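Local coordinates for protein aminotransferase TlmJ (Streptoalloteichus hindustanus, PDB 5UID) that probably transfers amino groups to or from its substrate using pyridoxal 5'-phosphate, a DegT/DnrJ/EryC1-type aminotransferase reaction, at residues 287-292 against 302-307; 189-194 against 249-254; 209-214 against 238-243; 111-116 against 142-147; 63-68 against 88-93. All coordinates share one frame; numbering follows the deposited sequence.

Interactions 2 and 5 are buried throughout, whereas interactions 1, 3 and 4 mix buried with partly exposed residues. Chemistry follows place. Interaction 2 lines the cofactor pocket, with no direct hydrogen bond between its segments; interactions 4 and 5 are apolar packing around short helical pieces. Interaction 1, on the opposite side of the chain's centre from interaction 2, is polar and aromatic, built on a backbone bridge and an arginine. Interaction 3 is mostly backbone, at a helix end. Interactions 3 and 5 meet through the salt bridge R243-E63, and interactions 2, 3 and 5 all reach the second subunit. Interaction 4 touches interaction 1 where L111 packs on W304.

Interaction 1 of 5, residues 287-292 against 302-307; sequences RCPPPL and FYWVRM. With SO4 (sulfate ion), chain H; SO4 (sulfate ion), chain F.
P289 lays two parts of its ring on two aromatic side chains. Its CD sits over a face of Y303, 3.8 Å from the ring centroid, while its CB is over a face of W304, 4.0 Å from the centroid of the six-membered ring. The two rings are held by partners of their own: Y303 OH bonds to D277 and W304 NE1 to the carbonyl of A109. R306 does the polar work. Its chain bends at chi3 (-76°), which turns NE to a water that also donates to the carbonyls of R287 and W304. NH2 donates to C288 O at 3.0 Å, with the acceptor 16° out of the guanidinium plane, and CB of R287 rests on one face of the group. A sulfate, probably from the crystallisation liquor, takes further bonds, O3 lying 2.9 Å from R306 NH1. An alanine in place of R306 would probably leave C288 O without its guanidinium donor and open a gap beside CB of R287. The backbones join through a pair of bonds, R287 N to R306 O at 2.9 Å and R306 N to R287 O at 3.0 Å. That makes a single antiparallel hydrogen-bonded bridge, by which the proline-rich loop adds to one edge of strand 303-306 while the other edge pairs with strand 355-358, as a small two-stranded antiparallel sheet.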
# COMPACT_ATOMS: atom_id res chain seq x y z
N ARG A 287 25.21 -9.42 27.88
CA ARG A 287 25.26 -7.96 27.99
C ARG A 287 23.89 -7.39 27.65
O ARG A 287 23.43 -7.52 26.51
CB ARG A 287 26.35 -7.38 27.08
CG ARG A 287 27.72 -7.33 27.72
CD ARG A 287 27.81 -6.19 28.72
NE ARG A 287 28.99 -6.28 29.58
CZ ARG A 287 29.34 -5.35 30.47
NH1 ARG A 287 28.60 -4.26 30.61
NH2 ARG A 287 30.42 -5.51 31.21
N CYS A 288 23.25 -6.77 28.63
CA CYS A 288 21.98 -6.11 28.42
C CYS A 288 22.21 -4.81 27.65
O CYS A 288 23.36 -4.38 27.48
CB CYS A 288 21.31 -5.84 29.77
SG CYS A 288 20.87 -7.36 30.66
N PRO A 289 21.16 -4.18 27.14
CA PRO A 289 21.33 -2.91 26.42
C PRO A 289 22.00 -1.87 27.29
O PRO A 289 21.76 -1.82 28.51
CB PRO A 289 19.88 -2.50 26.08
CG PRO A 289 19.15 -3.78 26.01
CD PRO A 289 19.77 -4.67 27.05
N PRO A 290 22.87 -1.04 26.71
CA PRO A 290 23.46 0.04 27.49
C PRO A 290 22.40 1.05 27.89
O PRO A 290 21.36 1.17 27.22
CB PRO A 290 24.49 0.66 26.52
CG PRO A 290 23.96 0.33 25.17
CD PRO A 290 23.31 -1.02 25.31
N PRO A 291 22.61 1.79 28.98
CA PRO A 291 21.58 2.72 29.44
C PRO A 291 21.35 3.84 28.45
O PRO A 291 22.22 4.20 27.65
CB PRO A 291 22.14 3.25 30.76
CG PRO A 291 23.62 3.09 30.63
CD PRO A 291 23.81 1.83 29.82
N LEU A 292 20.14 4.40 28.49
CA LEU A 292 19.82 5.55 27.66
C LEU A 292 20.67 6.74 28.09
O LEU A 292 20.84 6.99 29.28
CB LEU A 292 18.34 5.90 27.78
CG LEU A 292 17.36 5.05 26.98
CD1 LEU A 292 15.93 5.34 27.41
CD2 LEU A 292 17.53 5.32 25.49
N PHE A 302 12.95 -2.85 20.74
CA PHE A 302 13.77 -4.04 20.88
C PHE A 302 14.35 -4.11 22.29
O PHE A 302 14.67 -3.08 22.89
CB PHE A 302 14.96 -4.05 19.89
CG PHE A 302 14.56 -4.12 18.45
CD1 PHE A 302 13.47 -4.86 18.04
CD2 PHE A 302 15.30 -3.45 17.49
CE1 PHE A 302 13.12 -4.93 16.71
CE2 PHE A 302 14.96 -3.50 16.15
CZ PHE A 302 13.86 -4.25 15.76
N TYR A 303 14.48 -5.32 22.80
CA TYR A 303 15.36 -5.59 23.94
C TYR A 303 16.42 -6.57 23.45
O TYR A 303 16.19 -7.78 23.41
CB TYR A 303 14.60 -6.14 25.14
CG TYR A 303 15.46 -6.14 26.39
CD1 TYR A 303 15.52 -5.03 27.22
CD2 TYR A 303 16.25 -7.24 26.71
CE1 TYR A 303 16.31 -5.03 28.35
CE2 TYR A 303 17.05 -7.25 27.84
CZ TYR A 303 17.07 -6.13 28.65
OH TYR A 303 17.86 -6.13 29.78
N TRP A 304 17.58 -6.04 23.06
CA TRP A 304 18.64 -6.84 22.46
C TRP A 304 19.69 -7.16 23.51
O TRP A 304 20.14 -6.28 24.25
CB TRP A 304 19.27 -6.10 21.28
CG TRP A 304 19.99 -4.83 21.63
CD1 TRP A 304 21.34 -4.66 21.76
CD2 TRP A 304 19.40 -3.55 21.90
NE1 TRP A 304 21.63 -3.36 22.08
CE2 TRP A 304 20.46 -2.65 22.18
CE3 TRP A 304 18.09 -3.07 21.93
CZ2 TRP A 304 20.24 -1.31 22.48
CZ3 TRP A 304 17.87 -1.74 22.23
CH2 TRP A 304 18.94 -0.87 22.50
N VAL A 305 20.08 -8.43 23.58
CA VAL A 305 21.15 -8.88 24.45
C VAL A 305 22.29 -9.38 23.58
O VAL A 305 22.08 -9.86 22.47
CB VAL A 305 20.67 -9.98 25.42
CG1 VAL A 305 19.70 -9.41 26.44
CG2 VAL A 305 20.03 -11.13 24.65
N ARG A 306 23.51 -9.25 24.10
CA ARG A 306 24.71 -9.62 23.38
C ARG A 306 25.42 -10.76 24.09
O ARG A 306 25.49 -10.80 25.32
CB ARG A 306 25.66 -8.42 23.25
CG ARG A 306 25.18 -7.35 22.28
CD ARG A 306 25.93 -6.05 22.51
NE ARG A 306 25.45 -5.37 23.71
CZ ARG A 306 26.21 -4.60 24.49
NH1 ARG A 306 27.49 -4.42 24.20
NH2 ARG A 306 25.68 -4.01 25.55
N MSE A 307 25.94 -11.70 23.30
CA MSE A 307 26.65 -12.85 23.83
C MSE A 307 27.69 -13.33 22.82
O MSE A 307 27.79 -12.79 21.72
CB MSE A 307 25.67 -13.97 24.18
CG MSE A 307 24.91 -14.53 22.99
SE MSE A 307 23.25 -15.44 23.49
CE MSE A 307 22.09 -13.88 23.64
S SO4 H . 24.90 -5.63 32.06
O1 SO4 H . 25.47 -5.85 33.38
O2 SO4 H . 23.89 -4.57 32.13
O3 SO4 H . 25.95 -5.23 31.13
O4 SO4 H . 24.28 -6.86 31.58
S SO4 F . 28.56 -2.11 26.92
O1 SO4 F . 29.40 -1.75 28.05
O2 SO4 F . 28.92 -1.30 25.76
O3 SO4 F . 28.75 -3.52 26.60
O4 SO4 F . 27.16 -1.87 27.26
O HOH W 1 22.76 -5.83 24.73

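Interaction 2 of 5, residues 189-194 against 249-254; sequences LVTGDG and DVAASI. With PLP (pyridoxal-5'-phosphate), chain J.
The backbone of T191 comes up to that of A251 in the first turn of helix 249-280, their CA atoms 5.2 Å apart, and no hydrogen bond runs directly between the two segments. T191 points its side chain at the helix, with CG2 3.5 Å from A251 O. Its OG1 stands between the backbone N and the carbonyl carbon (chi1 67°), from where it donates to D193 O at 2.9 Å, arriving from above the carbonyl plane, which probably helps hold the bend of the loop. A CB on G194 would run into that hydroxyl, and the backbone angles of G192 themselves call for glycine. I254 sends its two branches to different partners: CG2 goes to V190 O at 3.6 Å, CD1 to the methyl C2A of the cofactor. The segments thus form two walls of the pyridoxal phosphate pocket of a DegT/DnrJ/EryC1-type aminotransferase, close in sequence to K187, the predicted cofactor lysine. The phenolic O3 of the cofactor donates to T191 O at 2.6 Å, a short bond that should help fix the ring's rotation. V250 CG1 packs against C2A at 3.5 Å, and A251 CB lies 3.6 Å from the aldehyde oxygen O4A. D193 turns its carboxylate from the helix to the second subunit, where R244 forms a salt bridge with OD1 and N248 a hydrogen bond with OD2.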
# COMPACT_ATOMS: atom_id res chain seq x y z
N LEU A 189 2.57 1.42 17.62
CA LEU A 189 1.30 1.96 17.15
C LEU A 189 0.94 1.22 15.87
O LEU A 189 1.63 1.37 14.85
CB LEU A 189 1.41 3.47 16.92
CG LEU A 189 0.16 4.35 16.77
CD1 LEU A 189 0.54 5.82 16.86
CD2 LEU A 189 -0.58 4.08 15.46
N VAL A 190 -0.11 0.40 15.91
CA VAL A 190 -0.41 -0.54 14.84
C VAL A 190 -1.79 -0.24 14.27
O VAL A 190 -2.77 -0.16 15.01
CB VAL A 190 -0.33 -2.00 15.33
CG1 VAL A 190 -0.77 -2.95 14.23
CG2 VAL A 190 1.08 -2.32 15.80
N THR A 191 -1.85 -0.09 12.94
CA THR A 191 -3.11 0.06 12.21
C THR A 191 -3.26 -1.03 11.16
O THR A 191 -3.94 -0.84 10.15
CB THR A 191 -3.19 1.44 11.55
OG1 THR A 191 -2.20 1.53 10.52
CG2 THR A 191 -2.93 2.53 12.57
N GLY A 192 -2.63 -2.19 11.39
CA GLY A 192 -2.57 -3.23 10.38
C GLY A 192 -1.47 -2.93 9.38
O GLY A 192 -0.39 -3.54 9.42
N ASP A 193 -1.74 -2.00 8.48
CA ASP A 193 -0.72 -1.39 7.64
C ASP A 193 -0.93 0.11 7.66
O ASP A 193 -2.07 0.59 7.78
CB ASP A 193 -0.75 -1.92 6.20
CG ASP A 193 0.07 -3.19 6.03
OD1 ASP A 193 1.22 -3.22 6.51
OD2 ASP A 193 -0.44 -4.14 5.40
N GLY A 194 0.16 0.86 7.56
CA GLY A 194 0.08 2.30 7.63
C GLY A 194 1.43 2.97 7.74
O GLY A 194 2.36 2.43 8.36
N ASP A 249 -9.42 5.75 5.78
CA ASP A 249 -9.99 6.20 7.04
C ASP A 249 -10.22 5.06 8.02
O ASP A 249 -10.36 5.32 9.22
CB ASP A 249 -11.31 6.94 6.80
CG ASP A 249 -11.12 8.43 6.59
OD1 ASP A 249 -9.97 8.86 6.35
OD2 ASP A 249 -12.11 9.18 6.68
N VAL A 250 -10.28 3.82 7.55
CA VAL A 250 -10.38 2.70 8.48
C VAL A 250 -9.09 2.57 9.28
O VAL A 250 -9.11 2.51 10.52
CB VAL A 250 -10.72 1.40 7.73
CG1 VAL A 250 -11.08 0.30 8.71
CG2 VAL A 250 -11.85 1.63 6.75
N ALA A 251 -7.96 2.56 8.59
CA ALA A 251 -6.67 2.50 9.27
C ALA A 251 -6.43 3.76 10.10
O ALA A 251 -5.89 3.69 11.21
CB ALA A 251 -5.55 2.30 8.26
N ALA A 252 -6.82 4.92 9.56
CA ALA A 252 -6.59 6.18 10.28
C ALA A 252 -7.38 6.23 11.58
O ALA A 252 -6.88 6.72 12.60
CB ALA A 252 -6.95 7.36 9.38
N SER A 253 -8.62 5.73 11.57
CA SER A 253 -9.42 5.74 12.80
C SER A 253 -8.82 4.82 13.85
O SER A 253 -8.87 5.12 15.05
CB SER A 253 -10.86 5.34 12.50
OG SER A 253 -10.97 3.96 12.19
N ILE A 254 -8.25 3.69 13.42
CA ILE A 254 -7.49 2.85 14.34
C ILE A 254 -6.28 3.60 14.87
O ILE A 254 -5.93 3.49 16.06
CB ILE A 254 -7.09 1.53 13.65
CG1 ILE A 254 -8.33 0.74 13.24
CG2 ILE A 254 -6.19 0.69 14.55
CD1 ILE A 254 -8.02 -0.55 12.53
N1 PLP J . -8.85 -1.91 6.91
C2 PLP J . -8.03 -2.00 8.02
C2A PLP J . -8.63 -2.09 9.39
C3 PLP J . -6.65 -1.99 7.87
O3 PLP J . -5.86 -2.08 8.99
C4 PLP J . -6.06 -1.90 6.61
C4A PLP J . -4.69 -1.28 6.57
O4A PLP J . -4.46 -0.23 5.97
C5 PLP J . -6.90 -1.81 5.50
C6 PLP J . -8.28 -1.82 5.66
C5A PLP J . -6.35 -1.72 4.09
O4P PLP J . -5.29 -2.62 3.90

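Interaction 3 of 5, residues 209-214 against 238-243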
# COMPACT_ATOMS: atom_id res chain seq x y z
N ARG A 209 2.04 14.88 -1.09
CA ARG A 209 0.61 14.59 -1.15
C ARG A 209 0.16 14.32 -2.58
O ARG A 209 -0.63 13.40 -2.83
CB ARG A 209 -0.19 15.74 -0.55
CG ARG A 209 -0.03 15.89 0.95
CD ARG A 209 -0.89 17.02 1.50
NE ARG A 209 -0.79 17.08 2.96
CZ ARG A 209 0.05 17.87 3.62
NH1 ARG A 209 0.87 18.67 2.96
NH2 ARG A 209 0.06 17.86 4.95
N LYS A 210 0.66 15.10 -3.54
CA LYS A 210 0.29 14.89 -4.93
C LYS A 210 0.92 13.60 -5.47
O LYS A 210 0.24 12.79 -6.11
CB LYS A 210 0.72 16.09 -5.78
CG LYS A 210 -0.16 17.32 -5.60
CD LYS A 210 0.46 18.54 -6.26
CE LYS A 210 0.81 18.26 -7.72
NZ LYS A 210 1.49 19.42 -8.36
N LEU A 211 2.21 13.40 -5.20
CA LEU A 211 2.89 12.20 -5.69
C LEU A 211 2.26 10.94 -5.12
O LEU A 211 2.10 9.94 -5.83
CB LEU A 211 4.38 12.27 -5.35
CG LEU A 211 5.23 11.11 -5.87
CD1 LEU A 211 5.15 11.03 -7.39
CD2 LEU A 211 6.68 11.26 -5.42
N ALA A 212 1.88 10.97 -3.84
CA ALA A 212 1.21 9.82 -3.24
C ALA A 212 -0.17 9.57 -3.85
O ALA A 212 -0.66 8.44 -3.79
CB ALA A 212 1.08 10.01 -1.73
N SER A 213 -0.79 10.60 -4.42
CA SER A 213 -2.09 10.46 -5.07
C SER A 213 -1.94 10.39 -6.59
O SER A 213 -2.57 11.16 -7.32
CB SER A 213 -3.01 11.61 -4.67
OG SER A 213 -3.42 11.48 -3.32
N LEU A 214 -1.10 9.48 -7.06
CA LEU A 214 -0.93 9.18 -8.49
C LEU A 214 -0.37 10.37 -9.27
O LEU A 214 -0.49 10.41 -10.50
CB LEU A 214 -2.24 8.71 -9.11
CG LEU A 214 -2.83 7.41 -8.56
CD1 LEU A 214 -4.34 7.43 -8.64
CD2 LEU A 214 -2.27 6.22 -9.32
N VAL A 238 -1.65 15.37 -14.76
CA VAL A 238 -0.65 14.48 -14.18
C VAL A 238 0.69 15.20 -14.18
O VAL A 238 1.21 15.57 -15.24
CB VAL A 238 -0.57 13.15 -14.95
CG1 VAL A 238 0.55 12.29 -14.40
CG2 VAL A 238 -1.90 12.41 -14.88
N THR A 239 1.24 15.40 -12.99
CA THR A 239 2.54 16.06 -12.82
C THR A 239 3.66 15.08 -12.51
O THR A 239 4.83 15.48 -12.50
CB THR A 239 2.46 17.11 -11.70
OG1 THR A 239 2.26 16.45 -10.44
CG2 THR A 239 1.32 18.07 -11.95
N ALA A 240 3.33 13.82 -12.24
CA ALA A 240 4.32 12.79 -11.95
C ALA A 240 3.65 11.44 -12.12
O ALA A 240 2.46 11.28 -11.80
CB ALA A 240 4.89 12.94 -10.54
N PHE A 241 4.40 10.46 -12.63
CA PHE A 241 3.88 9.11 -12.85
C PHE A 241 3.85 8.33 -11.53
O PHE A 241 4.48 7.29 -11.36
CB PHE A 241 4.72 8.40 -13.91
CG PHE A 241 4.80 9.14 -15.22
CD1 PHE A 241 3.65 9.64 -15.81
CD2 PHE A 241 6.02 9.34 -15.84
CE1 PHE A 241 3.72 10.32 -17.02
CE2 PHE A 241 6.09 10.03 -17.04
CZ PHE A 241 4.94 10.52 -17.63
N GLY A 242 3.07 8.86 -10.58
CA GLY A 242 3.07 8.33 -9.24
C GLY A 242 2.19 7.10 -9.07
O GLY A 242 1.24 6.86 -9.82
N ARG A 243 2.53 6.31 -8.06
CA ARG A 243 1.71 5.18 -7.64
C ARG A 243 0.57 5.70 -6.77
O ARG A 243 0.39 6.91 -6.59
CB ARG A 243 2.56 4.15 -6.89
CG ARG A 243 3.69 3.56 -7.71
CD ARG A 243 4.56 2.62 -6.89
NE ARG A 243 5.15 3.30 -5.74
CZ ARG A 243 6.29 3.97 -5.77
NH1 ARG A 243 6.99 4.06 -6.89
NH2 ARG A 243 6.75 4.56 -4.67
O HOH W 2 3.34 7.47 -5.40
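V238 touches L214 only lightly, with CG1 4.5 Å from L214 O, where strand 237-238 gives way to a loop that runs past the C-terminal end of helix 202-212 and folds into an inverse gamma turn centred on F241. T239 comes next. Its OG1, already bonded to the carbonyl of G215, meets CE of K210 at 3.6 Å, and the two side chains cross at about a right angle; the bend of K210 at chi3 (52°) brings CE there. A240 presents its methyl to L211, CB lying 3.7 Å from CD1. Its carbonyl and that of L214 are both acceptors standing near each other, so no bond joins them. Instead A240 O takes a weak bond from G242 N across the gamma turn, while F241 turns its ring from the helix and packs on A95 of the second subunit. G242 slides close under the helix end: a CB there would clash with L211 O, so the bare CA lets the chains approach. Its carbonyl lies 3.4 Å from L214 CA, a CA-H...O contact, and also accepts from N92 of the second subunit. R243 closes the segment. Its guanidinium leads away to salt bridges with E63 and E70, two acids that would probably ease its closeness to R243 of the second subunit. Its backbone stays by the helix end and the residues just after it: R243 O takes a weak bond from L214 N at 3.0 Å, and a water accepts weakly from R243 N while donating to L211 O at 2.8 Å.

Interaction 4 of 5, residues 111-116 against 142-147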
# COMPACT_ATOMS: atom_id res chain seq x y z
N LEU A 111 24.07 -0.98 18.02
CA LEU A 111 23.65 -1.23 16.64
C LEU A 111 23.19 0.05 15.93
O LEU A 111 22.45 -0.02 14.95
CB LEU A 111 22.57 -2.31 16.56
CG LEU A 111 23.03 -3.74 16.90
CD1 LEU A 111 23.07 -3.98 18.41
CD2 LEU A 111 22.16 -4.78 16.21
N ASN A 112 23.62 1.21 16.42
CA ASN A 112 23.40 2.50 15.80
C ASN A 112 24.72 3.07 15.29
O ASN A 112 25.78 2.82 15.87
CB ASN A 112 22.78 3.51 16.78
CG ASN A 112 21.26 3.51 16.74
OD1 ASN A 112 20.65 3.20 15.71
ND2 ASN A 112 20.64 3.88 17.85
N PRO A 113 24.69 3.83 14.20
CA PRO A 113 25.91 4.47 13.72
C PRO A 113 26.19 5.77 14.46
O PRO A 113 25.27 6.48 14.89
CB PRO A 113 25.60 4.74 12.24
CG PRO A 113 24.13 4.96 12.22
CD PRO A 113 23.56 4.03 13.28
N THR A 114 27.47 6.07 14.61
CA THR A 114 27.89 7.36 15.13
C THR A 114 27.99 8.36 13.98
O THR A 114 27.91 8.01 12.80
CB THR A 114 29.24 7.25 15.85
OG1 THR A 114 30.27 6.99 14.90
CG2 THR A 114 29.20 6.14 16.88
N ALA A 115 28.15 9.63 14.34
CA ALA A 115 28.40 10.65 13.32
C ALA A 115 29.71 10.38 12.59
O ALA A 115 29.82 10.70 11.40
CB ALA A 115 28.42 12.04 13.96
N ASP A 116 30.69 9.80 13.27
CA ASP A 116 31.96 9.47 12.62
C ASP A 116 31.78 8.34 11.60
O ASP A 116 32.43 8.35 10.55
CB ASP A 116 33.00 9.08 13.66
CG ASP A 116 33.51 10.27 14.46
OD1 ASP A 116 33.50 11.39 13.91
OD2 ASP A 116 33.91 10.09 15.63
N VAL A 142 21.63 13.54 17.10
CA VAL A 142 21.87 14.98 17.08
C VAL A 142 23.15 15.31 16.32
O VAL A 142 23.17 16.20 15.46
CB VAL A 142 21.90 15.55 18.51
CG1 VAL A 142 22.35 17.01 18.49
CG2 VAL A 142 20.54 15.42 19.16
N ALA A 143 24.23 14.59 16.62
CA ALA A 143 25.49 14.83 15.91
C ALA A 143 25.38 14.44 14.44
O ALA A 143 25.97 15.10 13.58
CB ALA A 143 26.63 14.07 16.59
N ILE A 144 24.63 13.37 14.14
CA ILE A 144 24.43 12.97 12.75
C ILE A 144 23.68 14.06 12.00
O ILE A 144 24.06 14.44 10.88
CB ILE A 144 23.69 11.63 12.69
CG1 ILE A 144 24.60 10.49 13.16
CG2 ILE A 144 23.17 11.36 11.28
CD1 ILE A 144 23.90 9.16 13.33
N ALA A 145 22.62 14.60 12.60
CA ALA A 145 21.86 15.67 11.96
C ALA A 145 22.72 16.91 11.78
O ALA A 145 22.64 17.58 10.74
CB ALA A 145 20.62 16.00 12.79
N GLU A 146 23.56 17.24 12.77
CA GLU A 146 24.44 18.39 12.64
C GLU A 146 25.46 18.19 11.53
O GLU A 146 25.77 19.13 10.78
CB GLU A 146 25.14 18.67 13.97
CG GLU A 146 26.08 19.85 13.94
CD GLU A 146 25.40 21.14 13.53
OE1 GLU A 146 24.21 21.32 13.87
OE2 GLU A 146 26.04 21.97 12.86
N LEU A 147 26.00 16.97 11.40
CA LEU A 147 26.95 16.68 10.33
C LEU A 147 26.30 16.87 8.96
O LEU A 147 26.88 17.51 8.07
CB LEU A 147 27.48 15.26 10.48
CG LEU A 147 28.21 14.66 9.27
CD1 LEU A 147 29.52 15.38 9.01
CD2 LEU A 147 28.43 13.17 9.46
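A115 is the bump in this contact: its methyl is set against the flank of helix 141-151, CB standing 3.8 Å from CB of A143. These are two helices of the alpha/beta fold. Helix 115-119 leads into strand 126-132, and helix 141-151 makes the beta-alpha-beta crossover from that strand to its parallel neighbour 155-158. From the same helix as A143, I144 comes in beside the backbone of A115, its CG1 3.8 Å from A115 CA, so that the first helical residue packs against both A143 and I144. I144 then stretches onward. With CG1 anti to the carbonyl carbon (chi1 -70°) and CD1 continuing the extended chain (chi2 171°), its terminal methyl arrives beside the backbone of P113, 3.4 Å from P113 O, with CG of the proline ring a looser neighbour at 4.4 Å. The small residues suit the fit: having only methyls at A115 and A143 is consistent with the close approach of the backbones, A115 CA standing 4.6 Å from I144 CA. The start of helix 115-119 is held from outside the packing. T114 sits at its N-cap and bonds through OG1 to the backbone N of H117, and the carboxylate of D140 accepts from A115 N. One turn further along, L147 fills in beside the alanine, its CD2 resting 3.4 Å from A115 O.

Interaction 5 of 5, residues 63-68 against 88-93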
# COMPACT_ATOMS: atom_id res chain seq x y z
N GLU A 63 6.88 2.51 1.55
CA GLU A 63 6.42 3.44 0.52
C GLU A 63 6.84 4.86 0.85
O GLU A 63 7.22 5.62 -0.04
CB GLU A 63 4.90 3.34 0.39
CG GLU A 63 4.34 4.16 -0.75
CD GLU A 63 4.69 3.60 -2.11
OE1 GLU A 63 5.08 2.41 -2.20
OE2 GLU A 63 4.59 4.35 -3.10
N GLY A 64 6.80 5.23 2.13
CA GLY A 64 7.31 6.53 2.53
C GLY A 64 8.79 6.69 2.27
O GLY A 64 9.26 7.78 1.93
N LEU A 65 9.56 5.60 2.41
CA LEU A 65 10.98 5.66 2.12
C LEU A 65 11.23 5.79 0.62
O LEU A 65 12.08 6.59 0.19
CB LEU A 65 11.69 4.43 2.67
CG LEU A 65 11.82 4.33 4.20
CD1 LEU A 65 12.19 2.91 4.62
CD2 LEU A 65 12.85 5.32 4.73
N PHE A 66 10.50 5.02 -0.19
CA PHE A 66 10.62 5.15 -1.64
C PHE A 66 10.24 6.55 -2.11
O PHE A 66 10.91 7.12 -2.98
CB PHE A 66 9.75 4.10 -2.34
CG PHE A 66 10.44 2.80 -2.61
CD1 PHE A 66 10.66 1.89 -1.58
CD2 PHE A 66 10.86 2.47 -3.89
CE1 PHE A 66 11.30 0.69 -1.82
CE2 PHE A 66 11.50 1.27 -4.14
CZ PHE A 66 11.72 0.37 -3.11
N LEU A 67 9.17 7.11 -1.54
CA LEU A 67 8.74 8.45 -1.95
C LEU A 67 9.80 9.49 -1.62
O LEU A 67 10.05 10.40 -2.42
CB LEU A 67 7.42 8.81 -1.27
CG LEU A 67 6.16 8.09 -1.76
CD1 LEU A 67 4.97 8.46 -0.90
CD2 LEU A 67 5.89 8.42 -3.22
N SER A 68 10.43 9.38 -0.45
CA SER A 68 11.42 10.38 -0.06
C SER A 68 12.61 10.38 -1.00
O SER A 68 13.13 11.45 -1.36
CB SER A 68 11.87 10.14 1.39
OG SER A 68 12.61 8.94 1.50
N VAL A 88 15.55 -3.41 5.00
CA VAL A 88 15.84 -3.72 3.60
C VAL A 88 15.12 -2.76 2.66
O VAL A 88 15.64 -2.42 1.59
CB VAL A 88 15.47 -5.19 3.29
CG1 VAL A 88 14.00 -5.45 3.57
CG2 VAL A 88 15.83 -5.55 1.86
N GLY A 89 13.93 -2.28 3.05
CA GLY A 89 13.20 -1.36 2.21
C GLY A 89 13.88 -0.02 2.03
O GLY A 89 13.68 0.66 1.02
N ALA A 90 14.69 0.39 3.02
CA ALA A 90 15.43 1.64 2.89
C ALA A 90 16.50 1.53 1.80
O ALA A 90 16.68 2.46 1.01
CB ALA A 90 16.07 2.02 4.23
N ALA A 91 17.22 0.41 1.76
CA ALA A 91 18.22 0.23 0.72
C ALA A 91 17.57 0.01 -0.64
O ALA A 91 18.09 0.49 -1.66
CB ALA A 91 19.14 -0.95 1.07
N ASN A 92 16.44 -0.70 -0.68
CA ASN A 92 15.73 -0.88 -1.94
C ASN A 92 15.22 0.45 -2.48
O ASN A 92 15.23 0.67 -3.69
CB ASN A 92 14.57 -1.86 -1.74
CG ASN A 92 15.02 -3.31 -1.72
OD1 ASN A 92 16.22 -3.61 -1.79
ND2 ASN A 92 14.07 -4.23 -1.62
N ALA A 93 14.79 1.35 -1.59
CA ALA A 93 14.34 2.66 -2.03
C ALA A 93 15.45 3.44 -2.73
O ALA A 93 15.18 4.26 -3.61
CB ALA A 93 13.79 3.46 -0.85
O HOH W 3 12.59 5.39 -4.38
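F66 lays its ring flat on the backbone of helix 88-95. CA of A93 stands over the centre of one face, 3.5 Å from the centroid and 8° off the ring normal, a well-formed CH-pi contact. The same face takes A93 N, 3.6 Å from CE1, while CB of N92 touches the ring at CZ. Apolar side-chain contacts make up the rest of the direct packing. A93 CB lies 3.6 Å from F66 CD1 and reaches CB of L65 as well, at 4.2 Å. L65 sets its CD1 beside A90, close to both CA and CB. An alanine in place of F66 would probably open a gap over A93 CA and beside CB of N92. No hydrogen bond joins the helices directly; one water does so, donating to F66 O at 2.8 Å and to A93 O at 2.9 Å. The polar end of N92 is used beyond the two helices, OD1 bonding to Y339. The axes of 63-68 and 88-93 run in roughly the same direction, crossing at -26° with a closest approach of 8.5 Å, a spacing suited to G89, A90 and A93. This is close packing of neighbouring helices against the central mixed sheet of a fold type I aminotransferase, where L65 and S68 press on strand 155-158.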